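Group II chitinase (Ostrinia furnacalis, PDB 6JAX) probably binds chitin and cleaves its chains internally as an endochitinase, this chain being one glycosyl hydrolase family 18 catalytic domain of a longer protein. Local coordinates at residues 42-47 with 81-86. Numbering follows the deposited sequence.
With GCS (2-amino-2-deoxy-beta-D-glucopyranose), chain C; GCS (2-amino-2-deoxy-beta-D-glucopyranose), chain B; GCS (2-amino-2-deoxy-beta-D-glucopyranose), chain D.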
loop_
_atom_site.group_PDB
_atom_site.type_symbol
_atom_site.label_atom_id
_atom_site.label_comp_id
_atom_site.label_asym_id
_atom_site.label_seq_id
_atom_site.Cartn_x
_atom_site.Cartn_y
_atom_site.Cartn_z
ATOM N N GLY A 42 -9.544 -3.565 1.356
ATOM C CA GLY A 42 -9.703 -2.132 1.151
ATOM C C GLY A 42 -10.982 -1.867 0.378
ATOM O O GLY A 42 -11.178 -2.421 -0.701
ATOM N N PHE A 43 -11.873 -1.047 0.945
ATOM C CA PHE A 43 -11.813 -0.364 2.238
ATOM C C PHE A 43 -13.210 -0.350 2.836
ATOM O O PHE A 43 -14.199 -0.394 2.098
ATOM C CB PHE A 43 -11.400 1.098 2.087
ATOM C CG PHE A 43 -9.998 1.302 1.669
ATOM C CD1 PHE A 43 -8.973 1.097 2.569
ATOM C CD2 PHE A 43 -9.703 1.779 0.398
ATOM C CE1 PHE A 43 -7.666 1.302 2.195
ATOM C CE2 PHE A 43 -8.389 1.994 0.024
ATOM C CZ PHE A 43 -7.372 1.745 0.932
ATOM N N ALA A 44 -13.296 -0.225 4.153
ATOM C CA ALA A 44 -14.458 0.384 4.786
ATOM C C ALA A 44 -14.174 1.870 4.990
ATOM O O ALA A 44 -13.032 2.322 4.918
ATOM C CB ALA A 44 -14.759 -0.295 6.121
ATOM N N VAL A 45 -15.230 2.641 5.230
ATOM C CA VAL A 45 -15.091 4.086 5.336
ATOM C C VAL A 45 -15.738 4.561 6.629
ATOM O O VAL A 45 -16.445 3.820 7.312
ATOM C CB VAL A 45 -15.696 4.805 4.127
ATOM C CG1 VAL A 45 -14.891 4.431 2.871
ATOM C CG2 VAL A 45 -17.176 4.436 3.979
ATOM N N LEU A 46 -15.481 5.825 6.952
ATOM C CA LEU A 46 -16.044 6.436 8.149
ATOM C C LEU A 46 -17.354 7.126 7.793
ATOM O O LEU A 46 -17.373 8.065 6.993
ATOM C CB LEU A 46 -15.044 7.419 8.758
ATOM C CG LEU A 46 -15.434 8.001 10.114
ATOM C CD1 LEU A 46 -15.536 6.898 11.167
ATOM C CD2 LEU A 46 -14.404 9.050 10.509
ATOM N N GLY A 47 -18.454 6.637 8.364
ATOM C CA GLY A 47 -19.753 7.219 8.113
ATOM C C GLY A 47 -19.886 8.609 8.710
ATOM O O GLY A 47 -19.087 9.062 9.533
ATOM N N LEU A 81 -9.817 -5.950 7.910
ATOM C CA LEU A 81 -10.563 -4.936 7.174
ATOM C C LEU A 81 -9.840 -3.603 7.330
ATOM O O LEU A 81 -9.513 -3.216 8.455
ATOM C CB LEU A 81 -11.992 -4.841 7.725
ATOM C CG LEU A 81 -12.898 -3.765 7.122
ATOM C CD1 LEU A 81 -13.076 -4.025 5.641
ATOM C CD2 LEU A 81 -14.265 -3.783 7.816
ATOM N N ALA A 82 -9.557 -2.922 6.211
ATOM C CA ALA A 82 -8.925 -1.603 6.265
ATOM C C ALA A 82 -9.970 -0.503 6.274
ATOM O O ALA A 82 -10.951 -0.548 5.522
ATOM C CB ALA A 82 -7.976 -1.380 5.086
ATOM N N LEU A 83 -9.739 0.499 7.124
ATOM C CA LEU A 83 -10.593 1.670 7.254
ATOM C C LEU A 83 -9.858 2.862 6.667
ATOM O O LEU A 83 -8.742 3.177 7.096
ATOM C CB LEU A 83 -10.939 1.935 8.719
ATOM C CG LEU A 83 -11.681 3.238 8.990
ATOM C CD1 LEU A 83 -13.068 3.209 8.359
ATOM C CD2 LEU A 83 -11.822 3.415 10.474
ATOM N N GLY A 84 -10.480 3.522 5.696
ATOM C CA GLY A 84 -9.913 4.756 5.194
ATOM C C GLY A 84 -9.569 4.708 3.721
ATOM O O GLY A 84 -10.441 4.509 2.867
ATOM N N GLY A 85 -8.288 4.888 3.420
ATOM C CA GLY A 85 -7.835 5.042 2.055
ATOM C C GLY A 85 -7.792 6.509 1.666
ATOM O O GLY A 85 -8.261 7.393 2.380
ATOM N N TRP A 86 -7.201 6.771 0.492
ATOM C CA TRP A 86 -6.956 8.152 0.077
ATOM C C TRP A 86 -8.247 8.966 -0.015
ATOM O O TRP A 86 -8.348 10.059 0.559
ATOM C CB TRP A 86 -6.229 8.173 -1.266
ATOM C CG TRP A 86 -5.994 9.569 -1.789
ATOM C CD1 TRP A 86 -6.740 10.242 -2.721
ATOM C CD2 TRP A 86 -4.940 10.454 -1.405
ATOM N NE1 TRP A 86 -6.206 11.494 -2.942
ATOM C CE2 TRP A 86 -5.095 11.646 -2.152
ATOM C CE3 TRP A 86 -3.872 10.353 -0.507
ATOM C CZ2 TRP A 86 -4.222 12.724 -2.024
ATOM C CZ3 TRP A 86 -3.002 11.424 -0.389
ATOM C CH2 TRP A 86 -3.186 12.593 -1.147
HETATM C C1 GCS C . -4.835 8.721 -5.555
HETATM C C2 GCS C . -4.495 10.193 -5.720
HETATM C C3 GCS C . -3.036 10.445 -5.559
HETATM C C4 GCS C . -2.476 9.892 -4.271
HETATM C C5 GCS C . -2.824 8.404 -4.189
HETATM C C6 GCS C . -2.394 7.803 -2.891
HETATM N N2 GCS C . -4.949 10.641 -7.076
HETATM O O3 GCS C . -2.832 11.881 -5.677
HETATM O O4 GCS C . -1.042 9.956 -4.237
HETATM O O5 GCS C . -4.265 8.201 -4.285
HETATM O O6 GCS C . -2.987 6.531 -2.788
HETATM C C1 GCS B . -9.019 5.488 -5.557
HETATM C C2 GCS B . -7.670 5.165 -4.942
HETATM C C3 GCS B . -6.890 6.413 -4.677
HETATM C C4 GCS B . -6.668 7.227 -5.923
HETATM C C5 GCS B . -7.964 7.426 -6.716
HETATM C C6 GCS B . -7.624 7.850 -8.112
HETATM N N2 GCS B . -7.873 4.382 -3.681
HETATM O O3 GCS B . -5.601 5.989 -4.143
HETATM O O4 GCS B . -6.258 8.562 -5.613
HETATM O O5 GCS B . -8.797 6.222 -6.835
HETATM O O6 GCS B . -8.785 8.388 -8.670
HETATM C C1 GCS D . -0.617 11.099 -3.484
HETATM C C2 GCS D . 0.799 10.955 -2.949
HETATM C C3 GCS D . 1.201 12.194 -2.218
HETATM C C4 GCS D . 1.050 13.459 -3.019
HETATM C C5 GCS D . -0.341 13.532 -3.648
HETATM C C6 GCS D . -0.426 14.665 -4.628
HETATM N N2 GCS D . 0.821 9.814 -1.981
HETATM O O3 GCS D . 2.578 12.070 -1.760
HETATM O O4 GCS D . 1.090 14.588 -2.145
HETATM O O5 GCS D . -0.714 12.301 -4.355
HETATM O O6 GCS D . -1.678 14.583 -5.263
#
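The carbonyl oxygen of A82 takes the backbone N-H of A44 in a bond of 2.7 Å between A44 N and A82 O, while the CA-H of F43 makes a second, softer contact with the same oxygen. A44 closes the pair with its own oxygen: G84 N donates to A44 O over 2.9 Å, nearly straight at 169°, and the CA-H of L83 also turns to it. Parallel strands 38-46 and 78-84 of a TIM barrel are joined here near their C-terminal ends, where the sugar lies; the short segments are splayed by 47°, consistent with strong barrel twist.

The two sides of this pairing differ in chemistry. On one, a cis peptide bond precedes F43, and with CG anti to the carbonyl carbon (chi1 -69°) the ring swings across the G84-G85 backbone: G85 CA makes a CH-pi contact 3.7 Å from the ring centroid, and G84 O rests above the same face, 3.5 Å from F43 CG. The methyl of A82 approaches this ring obliquely, and N2 of the chain B glucosamine sits at its edge, near the ring plane. On the other, A44 CB meets L81 CD2 at 3.9 Å, and L83 CD1 reaches V45 C at 3.5 Å; M52 and F107 extend this apolar layer.

Beyond the strand, W86 turns one ring face to the sugar of chain C, with C4 of that glucosamine 3.7 Å above the plane, as expected of a chitin-cleft aromatic. The two backbone bonds and the F43 face against G84 O and G85 CA probably hold in place the turn leading to W86.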